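Local coordinates for protein neutral ceramidase (Pseudomonas aeruginosa, PDB 2ZWS) that hydrolyses the N-acyl linkage of ceramides to sphingosine and free fatty acid with a bound zinc ion, and also catalyses the reverse synthesis, at residues A[199-204]-A[274-279]; A[146-151]-A[433-438]; A[225-230]-A[235-240]; A[166-171]-A[413-418]. All blocks are in the same frame, centred on the assembly; numbering follows the deposited sequence.

Contact 1 (A[199-204]-A[274-279]). With ZN (zinc ion), chain B.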
# COMPACT_ATOMS: atom_id res chain seq x y z
N SER A 199 -12.63 -0.45 -4.16
CA SER A 199 -12.84 -1.92 -4.19
C SER A 199 -12.07 -2.57 -3.03
O SER A 199 -10.90 -2.25 -2.81
CB SER A 199 -12.32 -2.50 -5.52
OG SER A 199 -11.99 -3.88 -5.40
N TRP A 200 -12.74 -3.46 -2.28
CA TRP A 200 -12.05 -4.22 -1.22
C TRP A 200 -12.06 -5.69 -1.61
O TRP A 200 -13.13 -6.28 -1.85
CB TRP A 200 -12.76 -4.11 0.13
CG TRP A 200 -12.62 -2.78 0.80
CD1 TRP A 200 -11.64 -2.41 1.67
CD2 TRP A 200 -13.54 -1.67 0.72
NE1 TRP A 200 -11.86 -1.12 2.12
CE2 TRP A 200 -13.02 -0.64 1.56
CE3 TRP A 200 -14.75 -1.44 0.02
CZ2 TRP A 200 -13.66 0.59 1.73
CZ3 TRP A 200 -15.38 -0.18 0.18
CH2 TRP A 200 -14.82 0.82 1.04
N PHE A 201 -10.88 -6.27 -1.69
CA PHE A 201 -10.75 -7.69 -2.06
C PHE A 201 -9.38 -8.18 -1.56
O PHE A 201 -8.38 -7.49 -1.78
CB PHE A 201 -10.85 -7.88 -3.58
CG PHE A 201 -10.56 -9.28 -4.02
CD1 PHE A 201 -9.35 -9.59 -4.63
CD2 PHE A 201 -11.52 -10.30 -3.86
CE1 PHE A 201 -9.05 -10.90 -5.02
CE2 PHE A 201 -11.22 -11.64 -4.25
CZ PHE A 201 -10.00 -11.93 -4.84
N PRO A 202 -9.32 -9.34 -0.88
CA PRO A 202 -8.01 -9.74 -0.33
C PRO A 202 -7.16 -10.57 -1.28
O PRO A 202 -7.59 -11.65 -1.72
CB PRO A 202 -8.39 -10.58 0.91
CG PRO A 202 -9.75 -11.22 0.49
CD PRO A 202 -10.41 -10.28 -0.52
N VAL A 203 -5.96 -10.09 -1.55
CA VAL A 203 -4.95 -10.86 -2.29
C VAL A 203 -3.62 -10.15 -2.12
O VAL A 203 -3.56 -8.94 -2.33
CB VAL A 203 -5.32 -11.05 -3.81
CG1 VAL A 203 -5.46 -9.68 -4.57
CG2 VAL A 203 -4.33 -12.01 -4.49
N HIS A 204 -2.57 -10.87 -1.72
CA HIS A 204 -1.25 -10.25 -1.63
C HIS A 204 -0.86 -9.56 -2.94
O HIS A 204 -1.02 -10.12 -4.02
CB HIS A 204 -0.15 -11.24 -1.22
CG HIS A 204 0.11 -11.27 0.25
ND1 HIS A 204 -0.78 -11.84 1.15
CD2 HIS A 204 1.16 -10.81 0.97
CE1 HIS A 204 -0.29 -11.68 2.37
NE2 HIS A 204 0.88 -11.06 2.29
N LEU A 274 -6.02 -7.04 -13.73
CA LEU A 274 -7.21 -7.03 -14.60
C LEU A 274 -8.34 -7.88 -14.04
O LEU A 274 -9.51 -7.51 -14.19
CB LEU A 274 -6.87 -7.50 -16.01
CG LEU A 274 -6.11 -6.47 -16.84
CD1 LEU A 274 -5.67 -7.10 -18.15
CD2 LEU A 274 -6.94 -5.22 -17.11
N ARG A 275 -8.01 -9.01 -13.42
CA ARG A 275 -9.06 -9.86 -12.83
C ARG A 275 -9.83 -9.12 -11.74
O ARG A 275 -11.06 -9.15 -11.69
CB ARG A 275 -8.48 -11.18 -12.31
CG ARG A 275 -8.02 -12.08 -13.45
CD ARG A 275 -7.38 -13.34 -12.94
NE ARG A 275 -6.76 -14.04 -14.07
CZ ARG A 275 -6.13 -15.21 -14.00
NH1 ARG A 275 -6.03 -15.87 -12.85
NH2 ARG A 275 -5.59 -15.72 -15.11
N GLN A 276 -9.09 -8.36 -10.93
CA GLN A 276 -9.71 -7.55 -9.87
C GLN A 276 -10.51 -6.41 -10.46
O GLN A 276 -11.64 -6.15 -10.04
CB GLN A 276 -8.66 -7.00 -8.90
CG GLN A 276 -7.99 -8.11 -8.11
CD GLN A 276 -6.87 -7.59 -7.27
OE1 GLN A 276 -7.10 -7.08 -6.19
NE2 GLN A 276 -5.64 -7.68 -7.78
N PHE A 277 -9.91 -5.71 -11.42
CA PHE A 277 -10.58 -4.62 -12.08
C PHE A 277 -11.92 -5.08 -12.66
O PHE A 277 -12.94 -4.40 -12.51
CB PHE A 277 -9.75 -4.03 -13.23
CG PHE A 277 -10.58 -3.19 -14.15
CD1 PHE A 277 -10.98 -1.92 -13.76
CD2 PHE A 277 -11.08 -3.72 -15.32
CE1 PHE A 277 -11.85 -1.15 -14.57
CE2 PHE A 277 -11.93 -2.98 -16.14
CZ PHE A 277 -12.33 -1.69 -15.76
N ALA A 278 -11.91 -6.22 -13.36
CA ALA A 278 -13.11 -6.63 -14.12
C ALA A 278 -14.28 -6.85 -13.16
O ALA A 278 -15.40 -6.43 -13.42
CB ALA A 278 -12.84 -7.83 -14.97
N LYS A 279 -13.98 -7.45 -12.01
CA LYS A 279 -15.02 -7.69 -11.02
C LYS A 279 -15.51 -6.39 -10.39
O LYS A 279 -16.73 -6.22 -10.18
CB LYS A 279 -14.56 -8.70 -9.95
CG LYS A 279 -15.71 -9.20 -9.02
CD LYS A 279 -16.71 -10.01 -9.84
CE LYS A 279 -17.88 -10.54 -9.04
NZ LYS A 279 -18.54 -11.52 -9.96
ZN ZN B . 1.89 -10.00 3.81
O HOH W 1 3.90 -9.92 3.17
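Gln276 reaches out from helix 265-286 to touch Phe201 and Val203, two residues of the segment that runs from the end of strand 194-200, in the mixed sheet of the N-terminal ceramidase domain, to the zinc ligand His204. Its amide end does most of the touching. OE1 lies near the plane of the Phe201 ring at its edge, 3.7 Å from Phe201 CD1, and the amide is turned about 53° against that ring. The same Gln276 OE1 meets the methyl CG1 of Val203 at 3.5 Å, the two side chains arriving from opposite directions. An extended glutamine chain (chi2 174°) spans the gap between helix and loop, where the closest CA atoms, those of Phe201 and Gln276, are 7.9 Å apart.

The buried amide is held by polar partners beyond the two segments. Lys220 NZ bonds to both Gln276 OE1 and the carbonyl oxygen of Phe201, while Gln276 NE2 bonds to Asn219 OD1; the amide orientation is thus fixed from both ends, and the lysine ties loop and helix together. The Val203 side chain lies about 6 Å from that of Ser250, the probable nucleophile. One residue on, His204 joins His97, Glu411 and Tyr448 around the metal, with His204 NE2 2.1 Å from the zinc ion.

Contact 2 (A[146-151]-A[433-438])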
# COMPACT_ATOMS: atom_id res chain seq x y z
N LEU A 146 -23.88 7.65 -2.88
CA LEU A 146 -22.99 6.52 -2.62
C LEU A 146 -23.75 5.22 -2.84
O LEU A 146 -24.88 5.05 -2.36
CB LEU A 146 -22.46 6.58 -1.18
CG LEU A 146 -21.16 7.36 -0.87
CD1 LEU A 146 -20.99 8.65 -1.61
CD2 LEU A 146 -21.01 7.62 0.63
N PHE A 147 -23.13 4.31 -3.57
CA PHE A 147 -23.68 2.97 -3.71
C PHE A 147 -22.72 1.90 -3.23
O PHE A 147 -21.49 2.06 -3.32
CB PHE A 147 -24.10 2.68 -5.15
CG PHE A 147 -25.24 3.52 -5.60
CD1 PHE A 147 -26.52 3.00 -5.62
CD2 PHE A 147 -25.05 4.85 -5.97
CE1 PHE A 147 -27.61 3.80 -6.04
CE2 PHE A 147 -26.15 5.66 -6.37
CZ PHE A 147 -27.41 5.12 -6.38
N TYR A 148 -23.29 0.81 -2.74
CA TYR A 148 -22.52 -0.35 -2.28
C TYR A 148 -22.93 -1.59 -3.08
O TYR A 148 -24.12 -1.79 -3.37
CB TYR A 148 -22.78 -0.59 -0.79
CG TYR A 148 -22.15 -1.86 -0.30
CD1 TYR A 148 -22.85 -3.05 -0.38
CD2 TYR A 148 -20.85 -1.88 0.21
CE1 TYR A 148 -22.28 -4.23 0.03
CE2 TYR A 148 -20.28 -3.08 0.65
CZ TYR A 148 -21.01 -4.22 0.55
OH TYR A 148 -20.47 -5.42 0.96
N GLY A 149 -21.97 -2.45 -3.40
CA GLY A 149 -22.30 -3.76 -3.95
C GLY A 149 -21.22 -4.75 -3.61
O GLY A 149 -20.13 -4.36 -3.21
N SER A 150 -21.53 -6.03 -3.79
CA SER A 150 -20.55 -7.08 -3.59
C SER A 150 -20.73 -8.20 -4.62
O SER A 150 -21.80 -8.29 -5.28
CB SER A 150 -20.63 -7.60 -2.16
OG SER A 150 -21.80 -8.36 -1.96
N GLY A 151 -19.68 -8.99 -4.79
CA GLY A 151 -19.72 -10.14 -5.69
C GLY A 151 -18.57 -11.07 -5.42
O GLY A 151 -17.67 -10.75 -4.64
N ILE A 433 -26.91 -1.59 10.69
CA ILE A 433 -25.78 -1.97 9.83
C ILE A 433 -26.11 -3.26 9.07
O ILE A 433 -26.56 -4.25 9.67
CB ILE A 433 -24.48 -2.16 10.64
CG1 ILE A 433 -24.09 -0.87 11.37
CG2 ILE A 433 -23.35 -2.66 9.73
CD1 ILE A 433 -24.02 0.37 10.47
N ARG A 434 -25.85 -3.26 7.77
CA ARG A 434 -26.14 -4.41 6.92
C ARG A 434 -24.92 -5.01 6.24
O ARG A 434 -24.97 -6.11 5.71
CB ARG A 434 -27.20 -4.04 5.87
CG ARG A 434 -28.55 -3.53 6.48
CD ARG A 434 -29.27 -4.67 7.24
NE ARG A 434 -30.46 -4.22 7.99
CZ ARG A 434 -30.51 -4.03 9.31
NH1 ARG A 434 -29.45 -4.21 10.10
NH2 ARG A 434 -31.66 -3.64 9.87
N HIS A 435 -23.82 -4.26 6.22
CA HIS A 435 -22.59 -4.75 5.59
C HIS A 435 -21.41 -4.29 6.41
O HIS A 435 -21.34 -3.13 6.82
CB HIS A 435 -22.46 -4.22 4.16
CG HIS A 435 -23.62 -4.56 3.28
ND1 HIS A 435 -23.84 -5.84 2.79
CD2 HIS A 435 -24.63 -3.80 2.81
CE1 HIS A 435 -24.93 -5.84 2.05
NE2 HIS A 435 -25.43 -4.62 2.05
N VAL A 436 -20.51 -5.22 6.70
CA VAL A 436 -19.29 -4.90 7.45
C VAL A 436 -18.10 -5.22 6.56
O VAL A 436 -17.98 -6.33 6.07
CB VAL A 436 -19.22 -5.71 8.75
CG1 VAL A 436 -17.91 -5.45 9.49
CG2 VAL A 436 -20.42 -5.38 9.65
N VAL A 437 -17.28 -4.21 6.28
CA VAL A 437 -16.10 -4.39 5.45
C VAL A 437 -14.86 -4.36 6.35
O VAL A 437 -14.69 -3.41 7.12
CB VAL A 437 -15.98 -3.28 4.39
CG1 VAL A 437 -14.68 -3.45 3.62
CG2 VAL A 437 -17.15 -3.36 3.43
N PHE A 438 -14.02 -5.38 6.25
CA PHE A 438 -12.84 -5.47 7.09
C PHE A 438 -11.63 -5.02 6.28
O PHE A 438 -11.26 -5.70 5.35
CB PHE A 438 -12.68 -6.92 7.55
CG PHE A 438 -11.56 -7.11 8.52
CD1 PHE A 438 -11.78 -7.11 9.88
CD2 PHE A 438 -10.25 -7.29 8.05
CE1 PHE A 438 -10.72 -7.29 10.79
CE2 PHE A 438 -9.19 -7.48 8.95
CZ PHE A 438 -9.43 -7.47 10.32
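The rings of Tyr148 and His435 stack face to face where strand 142-152, in the large mixed sheet of the N-terminal ceramidase domain, packs against strand 435-439 at the margin of a smaller four-stranded sheet. Their centroids are 4.3 Å apart and the planes are inclined by 25°. The overlap is offset: Tyr148 CE1 sits above the middle of the imidazole and comes within 3.5 Å of His435 CG, so the rim of the phenol, not its centre, lies over the imidazole. Alongside, the His435 CB methylene lies over the same phenol and makes a CH-pi contact. Tyr148 gets there by setting CG anti to the backbone nitrogen (chi1 173°), which sends the ring across from one sheet to the other.

Packing is thinner on the flank toward Val437, whose CG2 only grazes the phenol edge at 4.2 Å from Tyr148 CE2. The 433-438 segment is not uniformly buried: His435, where the strand begins, keeps some access to solvent and Arg434, in the loop before it, is exposed, whereas Tyr148 and Val437 are shut inside. Leu403 of strand 403-407 touches both stacked residues and closes more of the interface.

No hydrogen bond links the two segments, and the polar ends are served from outside them: Tyr148 OH by Ser183 OG, His435 NE2 by Glu289 OE2. That neighbouring carboxylate would be expected to stabilise positive charge on the imidazole, which in turn would probably strengthen its attraction to the electron-rich phenol face.

Contact 3 (A[225-230]-A[235-240])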
# COMPACT_ATOMS: atom_id res chain seq x y z
N TYR A 225 -4.76 1.91 -11.96
CA TYR A 225 -4.26 2.61 -13.14
C TYR A 225 -5.13 2.24 -14.33
O TYR A 225 -5.52 3.11 -15.11
CB TYR A 225 -2.83 2.17 -13.43
CG TYR A 225 -2.25 2.73 -14.71
CD1 TYR A 225 -2.21 1.98 -15.88
CD2 TYR A 225 -1.72 4.04 -14.73
CE1 TYR A 225 -1.65 2.51 -17.05
CE2 TYR A 225 -1.16 4.56 -15.89
CZ TYR A 225 -1.16 3.79 -17.04
OH TYR A 225 -0.59 4.29 -18.20
N HIS A 226 -5.45 0.95 -14.49
CA HIS A 226 -6.27 0.58 -15.64
C HIS A 226 -7.61 1.33 -15.60
O HIS A 226 -8.08 1.86 -16.63
CB HIS A 226 -6.47 -0.94 -15.66
CG HIS A 226 -7.27 -1.43 -16.83
ND1 HIS A 226 -6.79 -1.38 -18.12
CD2 HIS A 226 -8.51 -1.97 -16.91
CE1 HIS A 226 -7.70 -1.87 -18.95
NE2 HIS A 226 -8.75 -2.25 -18.23
N TRP A 227 -8.25 1.40 -14.43
CA TRP A 227 -9.53 2.12 -14.35
C TRP A 227 -9.38 3.62 -14.64
O TRP A 227 -10.16 4.19 -15.42
CB TRP A 227 -10.18 1.92 -12.97
CG TRP A 227 -11.69 2.02 -12.99
CD1 TRP A 227 -12.49 2.72 -13.89
CD2 TRP A 227 -12.59 1.44 -12.03
NE1 TRP A 227 -13.82 2.55 -13.54
CE2 TRP A 227 -13.91 1.78 -12.41
CE3 TRP A 227 -12.40 0.64 -10.89
CZ2 TRP A 227 -15.03 1.35 -11.69
CZ3 TRP A 227 -13.53 0.22 -10.17
CH2 TRP A 227 -14.82 0.58 -10.58
N GLU A 228 -8.42 4.25 -13.97
CA GLU A 228 -8.23 5.70 -14.09
C GLU A 228 -7.73 6.15 -15.46
O GLU A 228 -8.20 7.17 -16.00
CB GLU A 228 -7.24 6.18 -13.03
CG GLU A 228 -7.77 6.01 -11.61
CD GLU A 228 -6.73 6.19 -10.51
OE1 GLU A 228 -7.16 6.27 -9.33
OE2 GLU A 228 -5.50 6.22 -10.81
N HIS A 229 -6.79 5.39 -16.02
CA HIS A 229 -6.07 5.77 -17.23
C HIS A 229 -6.66 5.15 -18.49
O HIS A 229 -6.72 5.82 -19.52
CB HIS A 229 -4.59 5.39 -17.10
CG HIS A 229 -3.73 5.77 -18.26
ND1 HIS A 229 -3.53 4.93 -19.33
CD2 HIS A 229 -3.00 6.88 -18.51
CE1 HIS A 229 -2.71 5.50 -20.20
NE2 HIS A 229 -2.37 6.69 -19.73
N ASP A 230 -7.05 3.88 -18.44
CA ASP A 230 -7.47 3.18 -19.67
C ASP A 230 -9.00 3.13 -19.84
O ASP A 230 -9.48 3.00 -20.97
CB ASP A 230 -6.93 1.73 -19.71
CG ASP A 230 -5.40 1.63 -19.61
OD1 ASP A 230 -4.94 0.58 -19.08
OD2 ASP A 230 -4.67 2.56 -20.04
N SER A 235 -12.62 12.69 -16.17
CA SER A 235 -11.55 13.17 -15.28
C SER A 235 -12.12 13.95 -14.08
O SER A 235 -13.16 14.62 -14.20
CB SER A 235 -10.55 14.03 -16.06
OG SER A 235 -11.18 15.15 -16.66
N GLY A 236 -11.47 13.87 -12.91
CA GLY A 236 -10.36 12.96 -12.65
C GLY A 236 -10.83 11.78 -11.79
O GLY A 236 -11.07 11.91 -10.58
N PHE A 237 -10.95 10.63 -12.44
CA PHE A 237 -11.44 9.43 -11.78
C PHE A 237 -10.41 8.97 -10.76
O PHE A 237 -9.19 8.98 -11.04
CB PHE A 237 -11.65 8.33 -12.81
CG PHE A 237 -12.52 7.24 -12.32
CD1 PHE A 237 -11.99 6.04 -11.82
CD2 PHE A 237 -13.90 7.41 -12.33
CE1 PHE A 237 -12.83 5.03 -11.34
CE2 PHE A 237 -14.73 6.41 -11.87
CZ PHE A 237 -14.21 5.21 -11.38
N VAL A 238 -10.90 8.57 -9.58
CA VAL A 238 -10.03 7.93 -8.59
C VAL A 238 -10.60 6.58 -8.22
O VAL A 238 -11.74 6.46 -7.75
CB VAL A 238 -9.85 8.81 -7.33
CG1 VAL A 238 -8.91 8.12 -6.32
CG2 VAL A 238 -9.31 10.21 -7.73
N ALA A 239 -9.78 5.56 -8.46
CA ALA A 239 -10.13 4.17 -8.13
C ALA A 239 -9.11 3.60 -7.17
O ALA A 239 -7.93 3.50 -7.50
CB ALA A 239 -10.14 3.30 -9.37
N ALA A 240 -9.56 3.26 -5.97
CA ALA A 240 -8.69 2.58 -4.98
C ALA A 240 -9.02 1.07 -4.96
O ALA A 240 -10.17 0.68 -4.91
CB ALA A 240 -8.88 3.18 -3.58
O HOH W 2 -9.69 9.35 -15.33
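A beta-alpha-beta crossover joins strand 194-200 to its parallel neighbour 238-242, and its return leg is closed here by Trp227 and Glu228 of helix 218-231 against Phe237 and Ala239. The short helical and strand segments run nearly antiparallel, at 170°, with axes 7.6 Å apart. Phe237 CZ lies over one face of the indole, 3.4 Å from Trp227 NE1, but the rings are inclined to each other in an oblique pairing. Placing CG anti to the backbone nitrogen (chi1 -162°) turns the Phe237 ring toward the indole of Trp227. Next to it, Ala239 CB packs 3.8 Å from Trp227 CE3, so the indole bears on both residues. Beyond the two segments, Phe277 of helix 265-286 meets Trp227 edge-to-face.

The polar half belongs to Glu228. Its extended side chain passes the edge of the Phe237 ring and brings OE1 to the strand, where Ala239 N donates to it at 2.9 Å, nearly straight (168°) and onto the anti lone pair. Arg43 NE forms a salt bridge with the same OE1, and Lys11 NZ with OE2. A water links the backbones nearby, donating a hydrogen bond to Glu228 O at 2.7 Å and accepting a weak one from Phe237 N.

With a strand amide on one oxygen and a basic partner on each, the carboxylate is fixed in position and very probably ionised; it ties the helix to the start of the strand while Trp227 and Phe237 pack beside it.

Contact 4 (A[166-171]-A[413-418])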
# COMPACT_ATOMS: atom_id res chain seq x y z
N LEU A 166 -7.52 -25.16 7.05
CA LEU A 166 -8.35 -26.35 7.23
C LEU A 166 -8.45 -26.80 8.67
O LEU A 166 -9.26 -27.70 8.97
CB LEU A 166 -7.85 -27.48 6.34
CG LEU A 166 -7.92 -27.19 4.84
CD1 LEU A 166 -7.20 -28.29 4.04
CD2 LEU A 166 -9.34 -27.02 4.36
N LYS A 167 -7.65 -26.22 9.57
CA LYS A 167 -7.76 -26.55 10.99
C LYS A 167 -8.94 -25.84 11.65
O LYS A 167 -9.31 -26.16 12.78
CB LYS A 167 -6.48 -26.24 11.77
CG LYS A 167 -5.20 -26.93 11.29
CD LYS A 167 -5.28 -28.44 11.38
CE LYS A 167 -3.89 -29.05 11.29
NZ LYS A 167 -3.94 -30.50 10.94
N ASN A 168 -9.53 -24.84 10.97
CA ASN A 168 -10.69 -24.14 11.52
C ASN A 168 -11.95 -25.00 11.39
O ASN A 168 -12.16 -25.62 10.35
CB ASN A 168 -10.92 -22.82 10.79
CG ASN A 168 -9.77 -21.84 11.00
OD1 ASN A 168 -9.49 -21.41 12.12
ND2 ASN A 168 -9.09 -21.50 9.91
N PRO A 169 -12.78 -25.05 12.45
CA PRO A 169 -14.00 -25.86 12.40
C PRO A 169 -15.16 -25.18 11.66
O PRO A 169 -16.20 -25.80 11.45
CB PRO A 169 -14.38 -26.00 13.88
CG PRO A 169 -13.86 -24.77 14.51
CD PRO A 169 -12.60 -24.39 13.76
N ASP A 170 -14.96 -23.93 11.26
CA ASP A 170 -16.05 -23.08 10.79
C ASP A 170 -15.81 -22.48 9.39
O ASP A 170 -15.99 -21.27 9.20
CB ASP A 170 -16.28 -21.95 11.81
CG ASP A 170 -15.07 -20.98 11.94
OD1 ASP A 170 -13.90 -21.41 11.78
OD2 ASP A 170 -15.29 -19.79 12.24
N ILE A 171 -15.47 -23.31 8.41
CA ILE A 171 -15.07 -22.78 7.10
C ILE A 171 -16.09 -22.93 5.97
O ILE A 171 -15.71 -22.89 4.80
CB ILE A 171 -13.68 -23.29 6.64
CG1 ILE A 171 -13.69 -24.81 6.36
CG2 ILE A 171 -12.63 -22.94 7.66
CD1 ILE A 171 -12.47 -25.30 5.60
N THR A 413 -5.68 -13.42 8.45
CA THR A 413 -6.03 -14.51 7.56
C THR A 413 -7.52 -14.47 7.29
O THR A 413 -8.27 -13.77 7.98
CB THR A 413 -5.77 -15.85 8.20
OG1 THR A 413 -6.52 -15.94 9.43
CG2 THR A 413 -4.28 -16.04 8.46
N VAL A 414 -7.96 -15.22 6.28
CA VAL A 414 -9.38 -15.23 5.90
C VAL A 414 -10.28 -15.43 7.14
O VAL A 414 -11.14 -14.60 7.41
CB VAL A 414 -9.68 -16.32 4.82
CG1 VAL A 414 -11.21 -16.49 4.59
CG2 VAL A 414 -8.95 -15.98 3.50
N MET A 415 -10.07 -16.51 7.89
CA MET A 415 -10.98 -16.79 9.00
C MET A 415 -10.78 -15.83 10.17
O MET A 415 -11.74 -15.55 10.92
CB MET A 415 -10.86 -18.25 9.48
CG MET A 415 -11.35 -19.30 8.48
SD MET A 415 -12.87 -18.84 7.58
CE MET A 415 -14.10 -18.58 8.89
N ALA A 416 -9.57 -15.29 10.33
CA ALA A 416 -9.37 -14.32 11.42
C ALA A 416 -10.23 -13.07 11.15
O ALA A 416 -10.88 -12.53 12.06
CB ALA A 416 -7.90 -13.98 11.60
N GLY A 417 -10.26 -12.65 9.89
CA GLY A 417 -11.06 -11.49 9.50
C GLY A 417 -12.54 -11.79 9.45
O GLY A 417 -13.38 -11.01 9.94
N VAL A 418 -12.88 -12.94 8.86
CA VAL A 418 -14.29 -13.35 8.76
C VAL A 418 -14.94 -13.47 10.15
O VAL A 418 -16.07 -13.03 10.34
CB VAL A 418 -14.47 -14.66 7.95
CG1 VAL A 418 -15.92 -15.17 8.07
CG2 VAL A 418 -14.13 -14.41 6.49
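Met415, in the N-capped first turn of helix 414-428 in the N-terminal ceramidase domain, lies against Asn168, Asp170 and Ile171 of the irregular loop that follows helix 162-165. Most of the buried surface is its own. The side chain is folded at chi2 (-40°) and chi3 (-59°), and this bend turns CE to Asp170 while CG stays near Asn168 and Ile171. Near the helix, Met415 CG rests 3.5 Å from Asn168 ND2, the two chains sliding past one another in opposite senses. Ile171 crosses at about a right angle and sets CG2 3.9 Å from the same Met415 CG, with the sulfur slightly farther off. At the far end, the methyl CE reaches Asp170: it is 3.3 Å from Asp170 O and 3.8 Å from Asp170 OD2.

The contact is therefore van der Waals packing of a thioether chain against an amide, a carboxylate-bearing residue and an isoleucine, and no hydrogen bond crosses it. Partners outside the two segments hold the polar groups instead. Asn168 OD1 pairs with Thr451 OG1, and Asn168 ND2 bonds to both Glu454 OE2 and His165 O, which fixes the amide's rotation. Asp170 OD2 makes a salt bridge with Arg419 NE, one helical turn beyond Met415, so the same helix holds the loop by charge as well as by packing.

The turn carrying Met415 starts just after the zinc ligand Glu411, and Thr413 caps it, its OG1 accepting a bond from Ala416 N at 3.2 Å.

All four contacts lie within the N-terminal ceramidase domain. Contact 3 comes inside the chain span of contact 1, contact 1 inside that of contact 4, and contact 4 inside that of contact 2. Contacts 1, 2 and 3 reach the same large mixed sheet. Contacts 1 and 3, with centres about 14 Å apart, share neighbouring strands 194-200 and 238-242 and adjoining helices, where Phe277 packs on His226. Contact 2 meets contact 1 where Trp200 CG lies 3.6 Å from Val437 CG1. Helix 414-428 leads from contact 4 into strand 435-439 of contact 2. Contacts 3 and 4 are farthest apart, about 34 Å between centres. Only contact 1 includes a zinc ligand, His204; the others join sheets, helices and loops of the same domain.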